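Local coordinates for 3-hexulose-6-phosphate synthase (Mycobacterium gastri, PDB 3AJX), which belongs to the HUMPS family of TIM-barrel proteins and carries a magnesium ion bound in its barrel, at residues 58-63 and 67-72; 72-75 and 80-83; 149-154 and 172-177. The protein carries 1 engineered substitution. One frame throughout, in Å; residues are numbered along the deposited sequence.

Contact 1. Residues 58-63 and 67-72. With MG (magnesium ion), chain F.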
ATOM      1  N   ALA A  58       9.053  -2.949  -8.604  1.00  8.13           N
ATOM      2  CA  ALA A  58       8.487  -3.309  -7.300  1.00  6.96           C
ATOM      3  C   ALA A  58       7.231  -2.471  -7.074  1.00  6.96           C
ATOM      4  O   ALA A  58       7.321  -1.256  -6.884  1.00  6.44           O
ATOM      5  CB  ALA A  58       9.510  -3.056  -6.185  1.00  6.87           C
ATOM      6  N   ASP A  59       6.070  -3.123  -7.106  1.00  7.30           N
ATOM      7  CA  ASP A  59       4.791  -2.435  -6.936  1.00  7.67           C
ATOM      8  C   ASP A  59       4.479  -2.189  -5.463  1.00  7.72           C
ATOM      9  O   ASP A  59       3.556  -2.782  -4.893  1.00  7.38           O
ATOM     10  CB  ASP A  59       3.666  -3.258  -7.573  1.00  9.71           C
ATOM     11  CG  ASP A  59       2.479  -2.406  -7.986  1.00 11.48           C
ATOM     12  OD1 ASP A  59       2.432  -1.217  -7.611  1.00  9.46           O
ATOM     13  OD2 ASP A  59       1.588  -2.930  -8.687  1.00 13.01           O
ATOM     14  N   MET A  60       5.252  -1.297  -4.853  1.00  6.47           N
ATOM     15  CA  MET A  60       5.090  -0.958  -3.444  1.00  6.74           C
ATOM     16  C   MET A  60       3.785  -0.222  -3.154  1.00  6.81           C
ATOM     17  O   MET A  60       3.196  -0.391  -2.087  1.00  8.02           O
ATOM     18  CB  MET A  60       6.262  -0.082  -2.988  1.00  7.91           C
ATOM     19  CG  MET A  60       7.633  -0.724  -3.091  1.00  6.50           C
ATOM     20  SD  MET A  60       7.895  -2.022  -1.859  1.00  9.56           S
ATOM     21  CE  MET A  60       8.410  -1.056  -0.420  1.00  9.35           C
ATOM     22  N   LYS A  61       3.335   0.584  -4.116  1.00  7.05           N
ATOM     23  CA  LYS A  61       2.128   1.393  -3.954  1.00  7.76           C
ATOM     24  C   LYS A  61       2.247   2.195  -2.662  1.00  7.69           C
ATOM     25  O   LYS A  61       1.315   2.271  -1.862  1.00  7.95           O
ATOM     26  CB  LYS A  61       0.863   0.523  -3.929  1.00  8.61           C
ATOM     27  CG  LYS A  61       0.394   0.079  -5.310  1.00  9.16           C
ATOM     28  CD  LYS A  61      -0.986  -0.561  -5.246  1.00  8.92           C
ATOM     29  CE  LYS A  61      -1.477  -0.979  -6.625  1.00 11.69           C
ATOM     30  NZ  LYS A  61      -0.600  -2.016  -7.237  1.00 17.20           N
ATOM     31  N   THR A  62       3.416   2.797  -2.478  1.00  6.78           N
ATOM     32  CA  THR A  62       3.695   3.599  -1.296  1.00  5.94           C
ATOM     33  C   THR A  62       2.692   4.727  -1.078  1.00  6.09           C
ATOM     34  O   THR A  62       2.347   5.458  -2.007  1.00  6.37           O
ATOM     35  CB  THR A  62       5.102   4.185  -1.386  1.00  7.21           C
ATOM     36  OG1 THR A  62       6.041   3.109  -1.494  1.00  7.61           O
ATOM     37  CG2 THR A  62       5.421   5.023  -0.152  1.00  8.47           C
ATOM     38  N   MET A  63       2.233   4.868   0.162  1.00  6.00           N
ATOM     39  CA  MET A  63       1.269   5.907   0.499  1.00  6.95           C
ATOM     40  C   MET A  63       1.861   6.918   1.478  1.00  8.87           C
ATOM     41  O   MET A  63       1.368   8.036   1.599  1.00  9.90           O
ATOM     42  CB  MET A  63       0.017   5.273   1.103  1.00  8.06           C
ATOM     43  CG  MET A  63      -1.110   6.247   1.403  1.00  9.07           C
ATOM     44  SD  MET A  63      -1.749   7.074  -0.069  1.00 10.98           S
ATOM     45  CE  MET A  63      -2.535   8.504   0.680  1.00 15.28           C
ATOM     46  N   GLU A  67      10.395   8.350   0.747  1.00  7.89           N
ATOM     47  CA  GLU A  67      11.826   8.127   0.599  1.00  7.39           C
ATOM     48  C   GLU A  67      12.239   6.781   1.184  1.00  8.70           C
ATOM     49  O   GLU A  67      13.010   6.045   0.569  1.00  8.20           O
ATOM     50  CB  GLU A  67      12.603   9.251   1.277  1.00  9.19           C
ATOM     51  CG  GLU A  67      14.091   9.228   0.987  1.00 10.61           C
ATOM     52  CD  GLU A  67      14.817  10.340   1.700  1.00 11.82           C
ATOM     53  OE1 GLU A  67      14.731  10.389   2.946  1.00 14.41           O
ATOM     54  OE2 GLU A  67      15.458  11.167   1.024  1.00 12.19           O
ATOM     55  N   LEU A  68      11.720   6.455   2.363  1.00  8.67           N
ATOM     56  CA  LEU A  68      12.068   5.194   3.009  1.00  8.95           C
ATOM     57  C   LEU A  68      11.643   3.961   2.216  1.00  9.38           C
ATOM     58  O   LEU A  68      12.460   3.077   1.960  1.00  9.39           O
ATOM     59  CB  LEU A  68      11.461   5.125   4.412  1.00  8.88           C
ATOM     60  CG  LEU A  68      11.719   3.820   5.177  1.00 10.10           C
ATOM     61  CD1 LEU A  68      13.224   3.592   5.341  1.00 10.28           C
ATOM     62  CD2 LEU A  68      11.039   3.887   6.534  1.00 13.14           C
ATOM     63  N   GLU A  69      10.371   3.894   1.829  1.00  8.26           N
ATOM     64  CA  GLU A  69       9.895   2.739   1.077  1.00  7.90           C
ATOM     65  C   GLU A  69      10.595   2.598  -0.267  1.00  7.86           C
ATOM     66  O   GLU A  69      10.904   1.489  -0.701  1.00  8.02           O
ATOM     67  CB  GLU A  69       8.372   2.800   0.880  1.00  8.04           C
ATOM     68  CG  GLU A  69       7.594   2.538   2.164  1.00 10.29           C
ATOM     69  CD  GLU A  69       6.189   2.014   1.919  1.00 11.75           C
ATOM     70  OE1 GLU A  69       5.866   1.657   0.765  1.00 11.50           O
ATOM     71  OE2 GLU A  69       5.410   1.944   2.894  1.00 13.42           O
ATOM     72  N   ALA A  70      10.858   3.717  -0.929  1.00  7.78           N
ATOM     73  CA  ALA A  70      11.539   3.661  -2.212  1.00  7.59           C
ATOM     74  C   ALA A  70      12.960   3.150  -1.986  1.00  8.34           C
ATOM     75  O   ALA A  70      13.427   2.249  -2.683  1.00 10.05           O
ATOM     76  CB  ALA A  70      11.575   5.040  -2.851  1.00  8.03           C
ATOM     77  N   ASP A  71      13.636   3.716  -0.994  1.00  8.55           N
ATOM     78  CA  ASP A  71      15.007   3.326  -0.710  1.00  8.58           C
ATOM     79  C   ASP A  71      15.187   1.841  -0.413  1.00  9.45           C
ATOM     80  O   ASP A  71      16.072   1.199  -0.981  1.00  9.09           O
ATOM     81  CB  ASP A  71      15.563   4.140   0.458  1.00  9.43           C
ATOM     82  CG  ASP A  71      17.072   4.252   0.413  1.00 10.87           C
ATOM     83  OD1 ASP A  71      17.597   4.763  -0.599  1.00  9.43           O
ATOM     84  OD2 ASP A  71      17.735   3.831   1.382  1.00 11.11           O
ATOM     85  N   ILE A  72      14.363   1.283   0.465  1.00  8.62           N
ATOM     86  CA  ILE A  72      14.532  -0.127   0.790  1.00  8.28           C
ATOM     87  C   ILE A  72      14.235  -1.037  -0.399  1.00  8.16           C
ATOM     88  O   ILE A  72      14.865  -2.086  -0.555  1.00  9.67           O
ATOM     89  CB  ILE A  72      13.692  -0.538   2.036  1.00  8.27           C
ATOM     90  CG1 ILE A  72      12.192  -0.395   1.759  1.00  8.39           C
ATOM     91  CG2 ILE A  72      14.117   0.311   3.234  1.00  9.13           C
ATOM     92  CD1 ILE A  72      11.318  -0.792   2.948  1.00 10.86           C
TER
HETATM   93 MG    MG F9100       0.619  -3.092 -10.536  1.00 34.73          MG
HETATM   94  O   HOH W   1       2.772   2.998   2.426  1.00 13.58           O
HETATM   95  O   HOH W   2      -1.153  -2.283  -9.969  1.00 35.86           O
HETATM   96  O   HOH W   3       0.792  -3.199 -12.116  1.00 24.13           O
HETATM   97  O   HOH W   4       1.176  -1.016 -10.543  1.00 29.58           O

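Contact 2. Residues 72-75 and 80-83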
ATOM      1  N   ILE A  72      14.363   1.283   0.465  1.00  8.62           N
ATOM      2  CA  ILE A  72      14.532  -0.127   0.790  1.00  8.28           C
ATOM      3  C   ILE A  72      14.235  -1.037  -0.399  1.00  8.16           C
ATOM      4  O   ILE A  72      14.865  -2.086  -0.555  1.00  9.67           O
ATOM      5  CB  ILE A  72      13.692  -0.538   2.036  1.00  8.27           C
ATOM      6  CG1 ILE A  72      12.192  -0.395   1.759  1.00  8.39           C
ATOM      7  CG2 ILE A  72      14.117   0.311   3.234  1.00  9.13           C
ATOM      8  CD1 ILE A  72      11.318  -0.792   2.948  1.00 10.86           C
ATOM      9  N   ALA A  73      13.296  -0.633  -1.255  1.00  8.44           N
ATOM     10  CA  ALA A  73      12.964  -1.430  -2.433  1.00  7.41           C
ATOM     11  C   ALA A  73      14.109  -1.357  -3.451  1.00  7.95           C
ATOM     12  O   ALA A  73      14.482  -2.366  -4.057  1.00  8.18           O
ATOM     13  CB  ALA A  73      11.660  -0.929  -3.056  1.00  8.01           C
ATOM     14  N   PHE A  74      14.665  -0.163  -3.640  1.00  7.89           N
ATOM     15  CA  PHE A  74      15.781   0.016  -4.566  1.00  9.62           C
ATOM     16  C   PHE A  74      16.987  -0.785  -4.089  1.00 10.26           C
ATOM     17  O   PHE A  74      17.649  -1.462  -4.878  1.00 10.06           O
ATOM     18  CB  PHE A  74      16.166   1.499  -4.666  1.00  9.18           C
ATOM     19  CG  PHE A  74      15.206   2.332  -5.475  1.00  9.13           C
ATOM     20  CD1 PHE A  74      14.894   3.628  -5.077  1.00  8.83           C
ATOM     21  CD2 PHE A  74      14.634   1.834  -6.641  1.00  8.92           C
ATOM     22  CE1 PHE A  74      14.028   4.417  -5.826  1.00 10.11           C
ATOM     23  CE2 PHE A  74      13.765   2.620  -7.402  1.00  8.92           C
ATOM     24  CZ  PHE A  74      13.462   3.913  -6.992  1.00  9.67           C
ATOM     25  N   LYS A  75      17.267  -0.709  -2.793  1.00 10.36           N
ATOM     26  CA  LYS A  75      18.400  -1.425  -2.224  1.00 10.19           C
ATOM     27  C   LYS A  75      18.218  -2.933  -2.325  1.00 10.06           C
ATOM     28  O   LYS A  75      19.196  -3.681  -2.381  1.00 11.18           O
ATOM     29  CB  LYS A  75      18.609  -1.008  -0.766  1.00 11.47           C
ATOM     30  CG  LYS A  75      19.211   0.387  -0.638  1.00 13.59           C
ATOM     31  CD  LYS A  75      19.506   0.771   0.802  1.00 12.73           C
ATOM     32  CE  LYS A  75      20.295   2.076   0.847  1.00 17.69           C
ATOM     33  NZ  LYS A  75      20.775   2.405   2.218  1.00 17.30           N
ATOM     34  N   LEU A  80      12.665   0.062 -10.499  1.00  7.90           N
ATOM     35  CA  LEU A  80      11.539   0.987 -10.491  1.00  8.08           C
ATOM     36  C   LEU A  80      10.638   0.648  -9.311  1.00  8.88           C
ATOM     37  O   LEU A  80      10.484  -0.521  -8.958  1.00  8.44           O
ATOM     38  CB  LEU A  80      10.728   0.856 -11.786  1.00  8.48           C
ATOM     39  CG  LEU A  80      11.410   1.220 -13.110  1.00  7.24           C
ATOM     40  CD1 LEU A  80      10.528   0.774 -14.274  1.00  8.09           C
ATOM     41  CD2 LEU A  80      11.670   2.715 -13.161  1.00  8.98           C
ATOM     42  N   VAL A  81      10.046   1.672  -8.704  1.00  8.32           N
ATOM     43  CA  VAL A  81       9.147   1.478  -7.576  1.00  9.26           C
ATOM     44  C   VAL A  81       7.920   2.352  -7.780  1.00  8.45           C
ATOM     45  O   VAL A  81       8.013   3.426  -8.374  1.00  8.55           O
ATOM     46  CB  VAL A  81       9.811   1.874  -6.239  1.00 11.43           C
ATOM     47  CG1 VAL A  81      11.057   1.036  -6.006  1.00 12.94           C
ATOM     48  CG2 VAL A  81      10.149   3.353  -6.244  1.00 14.45           C
ATOM     49  N   THR A  82       6.772   1.885  -7.303  1.00  6.14           N
ATOM     50  CA  THR A  82       5.548   2.662  -7.436  1.00  5.88           C
ATOM     51  C   THR A  82       5.171   3.375  -6.156  1.00  6.05           C
ATOM     52  O   THR A  82       5.373   2.862  -5.054  1.00  7.99           O
ATOM     53  CB  THR A  82       4.326   1.801  -7.848  1.00  6.31           C
ATOM     54  OG1 THR A  82       4.119   0.747  -6.901  1.00  6.76           O
ATOM     55  CG2 THR A  82       4.528   1.223  -9.221  1.00  6.09           C
ATOM     56  N   VAL A  83       4.625   4.573  -6.331  1.00  6.76           N
ATOM     57  CA  VAL A  83       4.131   5.404  -5.244  1.00  6.15           C
ATOM     58  C   VAL A  83       2.740   5.772  -5.738  1.00  6.43           C
ATOM     59  O   VAL A  83       2.559   6.020  -6.931  1.00  7.29           O
ATOM     60  CB  VAL A  83       4.956   6.695  -5.079  1.00  7.94           C
ATOM     61  CG1 VAL A  83       4.347   7.571  -3.983  1.00  8.26           C
ATOM     62  CG2 VAL A  83       6.394   6.354  -4.753  1.00  9.80           C
TER

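Contact 3. Residues 149-154 and 172-177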
ATOM      1  N   GLY A 149     -11.116   4.460 -21.091  1.00 20.53           N
ATOM      2  CA  GLY A 149     -11.060   5.577 -20.168  1.00 19.12           C
ATOM      3  C   GLY A 149      -9.616   5.832 -19.772  1.00 17.45           C
ATOM      4  O   GLY A 149      -9.184   6.978 -19.642  1.00 16.49           O
ATOM      5  N   LEU A 150      -8.866   4.751 -19.580  1.00 15.56           N
ATOM      6  CA  LEU A 150      -7.459   4.851 -19.210  1.00 14.68           C
ATOM      7  C   LEU A 150      -6.642   5.367 -20.388  1.00 13.32           C
ATOM      8  O   LEU A 150      -5.723   6.166 -20.214  1.00 13.50           O
ATOM      9  CB  LEU A 150      -6.918   3.482 -18.783  1.00 11.79           C
ATOM     10  CG  LEU A 150      -7.533   2.835 -17.541  1.00 12.45           C
ATOM     11  CD1 LEU A 150      -6.991   1.422 -17.385  1.00 11.85           C
ATOM     12  CD2 LEU A 150      -7.220   3.672 -16.304  1.00 13.59           C
ATOM     13  N   LEU A 151      -6.977   4.907 -21.589  1.00 14.24           N
ATOM     14  CA  LEU A 151      -6.256   5.332 -22.781  1.00 13.50           C
ATOM     15  C   LEU A 151      -6.494   6.815 -23.046  1.00 12.42           C
ATOM     16  O   LEU A 151      -5.571   7.540 -23.419  1.00 12.88           O
ATOM     17  CB  LEU A 151      -6.688   4.500 -23.995  1.00 14.10           C
ATOM     18  CG  LEU A 151      -6.535   2.980 -23.849  1.00 14.49           C
ATOM     19  CD1 LEU A 151      -6.896   2.294 -25.157  1.00 17.24           C
ATOM     20  CD2 LEU A 151      -5.111   2.640 -23.456  1.00 16.05           C
ATOM     21  N   ALA A 152      -7.730   7.265 -22.843  1.00 12.01           N
ATOM     22  CA  ALA A 152      -8.073   8.667 -23.050  1.00 13.37           C
ATOM     23  C   ALA A 152      -7.297   9.534 -22.066  1.00 13.02           C
ATOM     24  O   ALA A 152      -6.793  10.601 -22.422  1.00 14.09           O
ATOM     25  CB  ALA A 152      -9.575   8.875 -22.861  1.00 14.27           C
ATOM     26  N   ALA A 153      -7.199   9.072 -20.824  1.00 12.42           N
ATOM     27  CA  ALA A 153      -6.481   9.815 -19.801  1.00 12.42           C
ATOM     28  C   ALA A 153      -4.999   9.877 -20.146  1.00 11.50           C
ATOM     29  O   ALA A 153      -4.364  10.914 -19.981  1.00 11.50           O
ATOM     30  CB  ALA A 153      -6.678   9.160 -18.436  1.00 12.56           C
ATOM     31  N   GLY A 154      -4.454   8.766 -20.631  1.00 12.07           N
ATOM     32  CA  GLY A 154      -3.047   8.742 -20.995  1.00 11.13           C
ATOM     33  C   GLY A 154      -2.736   9.732 -22.103  1.00 11.50           C
ATOM     34  O   GLY A 154      -1.742  10.460 -22.044  1.00 10.92           O
ATOM     35  N   ILE A 172      -3.891  -4.750 -27.148  1.00 13.63           N
ATOM     36  CA  ILE A 172      -2.532  -4.231 -27.266  1.00 13.42           C
ATOM     37  C   ILE A 172      -2.467  -3.107 -28.306  1.00 13.79           C
ATOM     38  O   ILE A 172      -1.863  -2.068 -28.058  1.00 12.44           O
ATOM     39  CB  ILE A 172      -1.529  -5.358 -27.638  1.00 12.96           C
ATOM     40  CG1 ILE A 172      -1.159  -6.159 -26.385  1.00 11.83           C
ATOM     41  CG2 ILE A 172      -0.270  -4.770 -28.277  1.00 11.22           C
ATOM     42  CD1 ILE A 172      -0.294  -5.390 -25.390  1.00 12.60           C
ATOM     43  N   PRO A 173      -3.090  -3.300 -29.484  1.00 14.37           N
ATOM     44  CA  PRO A 173      -3.050  -2.245 -30.504  1.00 15.37           C
ATOM     45  C   PRO A 173      -3.603  -0.908 -30.019  1.00 14.40           C
ATOM     46  O   PRO A 173      -3.026   0.143 -30.293  1.00 14.37           O
ATOM     47  CB  PRO A 173      -3.883  -2.836 -31.641  1.00 15.28           C
ATOM     48  CG  PRO A 173      -3.584  -4.294 -31.530  1.00 14.54           C
ATOM     49  CD  PRO A 173      -3.697  -4.527 -30.034  1.00 14.92           C
ATOM     50  N   ALA A 174      -4.720  -0.947 -29.299  1.00 14.56           N
ATOM     51  CA  ALA A 174      -5.328   0.277 -28.791  1.00 13.87           C
ATOM     52  C   ALA A 174      -4.415   0.953 -27.770  1.00 14.60           C
ATOM     53  O   ALA A 174      -4.303   2.176 -27.740  1.00 13.29           O
ATOM     54  CB  ALA A 174      -6.682  -0.032 -28.162  1.00 15.40           C
ATOM     55  N   VAL A 175      -3.766   0.148 -26.936  1.00 13.67           N
ATOM     56  CA  VAL A 175      -2.860   0.675 -25.920  1.00 13.01           C
ATOM     57  C   VAL A 175      -1.664   1.363 -26.570  1.00 14.19           C
ATOM     58  O   VAL A 175      -1.257   2.449 -26.153  1.00 12.75           O
ATOM     59  CB  VAL A 175      -2.366  -0.455 -24.982  1.00 13.05           C
ATOM     60  CG1 VAL A 175      -1.276   0.062 -24.050  1.00 12.91           C
ATOM     61  CG2 VAL A 175      -3.534  -0.986 -24.167  1.00 13.43           C
ATOM     62  N   GLN A 176      -1.104   0.736 -27.598  1.00 14.62           N
ATOM     63  CA  GLN A 176       0.042   1.312 -28.287  1.00 14.89           C
ATOM     64  C   GLN A 176      -0.361   2.567 -29.063  1.00 15.64           C
ATOM     65  O   GLN A 176       0.373   3.553 -29.082  1.00 13.87           O
ATOM     66  CB  GLN A 176       0.668   0.277 -29.223  1.00 15.06           C
ATOM     67  CG  GLN A 176       1.907   0.766 -29.952  1.00 15.51           C
ATOM     68  CD  GLN A 176       2.763  -0.374 -30.466  1.00 17.11           C
ATOM     69  OE1 GLN A 176       2.252  -1.442 -30.807  1.00 17.93           O
ATOM     70  NE2 GLN A 176       4.071  -0.150 -30.535  1.00 17.11           N
ATOM     71  N   LYS A 177      -1.537   2.532 -29.684  1.00 16.53           N
ATOM     72  CA  LYS A 177      -2.034   3.674 -30.450  1.00 17.56           C
ATOM     73  C   LYS A 177      -2.244   4.900 -29.560  1.00 17.47           C
ATOM     74  O   LYS A 177      -2.096   6.039 -30.012  1.00 18.17           O
ATOM     75  CB  LYS A 177      -3.353   3.311 -31.141  1.00 19.96           C
ATOM     76  CG  LYS A 177      -3.955   4.435 -31.973  1.00 25.24           C
ATOM     77  CD  LYS A 177      -5.305   4.025 -32.547  1.00 28.84           C
ATOM     78  CE  LYS A 177      -5.938   5.154 -33.344  1.00 31.65           C
ATOM     79  NZ  LYS A 177      -5.109   5.528 -34.523  1.00 33.97           N
TER

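Contact 1. Residues 58-63 and 67-72
In the beta-alpha-beta unit of strand 55-62, helix 66-75 and strand 80-84 of this TIM barrel, Thr-62 and Glu-69 join the end of the first strand to the helix. Strand 58-62 and helix 67-72 run almost exactly antiparallel (171°), their axes 9.3 Å apart at closest. The two side chains approach from opposite directions, and Thr-62 OG1 donates to Glu-69 OE1 at 2.7 Å. The hydroxyl lies anti to its own carbonyl carbon and meets the carboxylate from above its plane, about 40° out of it. The other oxygen is engaged as well: a water donates to Glu-69 OE2 (2.9 Å) and accepts from Met-63 N (3.0 Å), so the carboxylate holds both the strand's last residue and the turn beyond it. Lys-37 of the second subunit adds a salt bridge to OE1.

Beside this polar grip, Met-60 is bent at chi2 and chi3, which brings CE to 3.6 Å from Glu-69 O and 4.4 Å from Ile-72 CG1. The strand also carries Asp-59, whose OD2 binds the magnesium ion at 2.1 Å and forms a salt bridge with Lys-61 NZ at 2.8 Å; Glu-30 belongs to the same metal site. Thr-82 OG1 is hydrogen-bonded to Asp-59 OD1.

A buried carboxylate with a hydroxyl, a water and a lysine from the partner chain around it is probably stabilised as an anion, and its place ties the metal-bearing strand both to its own helix and to the dimer interface.

Contact 2. Residues 72-75 and 80-83
Phe-74 and Val-81 carry the aromatic part of this contact, a CH-pi interaction in which the valine sits over one face of the ring. Val-81 CG1 lies 3.9 Å from the Phe-74 centroid and 29° off the ring normal, displaced toward CE2, which it approaches to 3.4 Å. The second methyl, CG2, reaches CZ at the same distance of 3.4 Å, so both branches of the valine touch the ring. The two side chains cross at about a right angle. A chi1 of -60° in Val-81 turns both methyls to the ring, CG1 at CE2 and CG2 at CZ.

Helix 66-75 and strand 80-84 are the second and third members of a beta-alpha-beta unit, and the valine stands on the outer side of the barrel wall, under the helix.

Aliphatic packing comes from Ala-73, whose CB meets Val-81 CG1 at 3.6 Å; Val-81 CG1 thus touches both Ala-73 and Phe-74. Contact with the backbone is made at the edge of the ring, where Leu-80 CA lies near its plane, 4.1 Å from Phe-74 CE2. Beyond the two segments, Phe-74 packs on Ala-99 of helix 89-102 and Val-81 on Val-106 of strand 105-109.

Contact 3. Residues 149-154 and 172-177
Leu-151 meets Ala-174 and Val-175 where helix 148-157 lies beside the short helix 172-177, and the route of this one leucine shows how a single branched side chain can join two helices. The nearest pair of CA atoms is that of Leu-151 and Val-175, 6.6 Å apart. From there CB leaves the first helix toward the second. A chi1 of -56° puts CG anti to the carbonyl carbon, and chi2 of -176° then splits the methyls between two residues of the neighbouring helix. The first of them, CD1, lies 3.7 Å from Ala-174 O and 3.8 Å from Ala-174 CB, resting on one residue through both its backbone and its side chain. The second, CD2, meets the next residue in the same double fashion: Val-175 CA is 3.9 Å away and Val-175 CG2 is 4.0 Å away. Leu-151 and Val-175 cross at about a right angle, so they touch near the leucine tip and do not lie alongside one another.

Everything here is van der Waals packing. Ala-174, at the more open border, is partly exposed, whereas Leu-151 and Val-175 are buried, and each of these two also packs on Val-163 of strand 161-164. Val-175 further reaches Ala-183 of strand 182-185. The leucine thus sits where two helices meet the strand that follows one and precedes the other. Neighbouring helices packed together over the outside of a parallel barrel in this way are the outer layer of the TIM-barrel fold.

In the fold
Contacts 1 and 2 are two halves of one beta-alpha-beta unit: both use helix 66-75, they share Ile-72, and their strands are neighbours in the barrel sheet, with centres 5 Å apart. Contact 3 lies across the chain, its centre 27 Å from that of contact 1, and joins helix to helix instead of helix to strand. All three are largely buried, although contact 3 has a partly exposed alanine at its border. Their chemistry follows their place: contact 1, next to the metal site and the second subunit, is mainly polar and charged, with a methionine methyl packed beside it; contact 2 relies on aromatic and aliphatic packing, and contact 3, untouched by the other chain, on aliphatic packing alone.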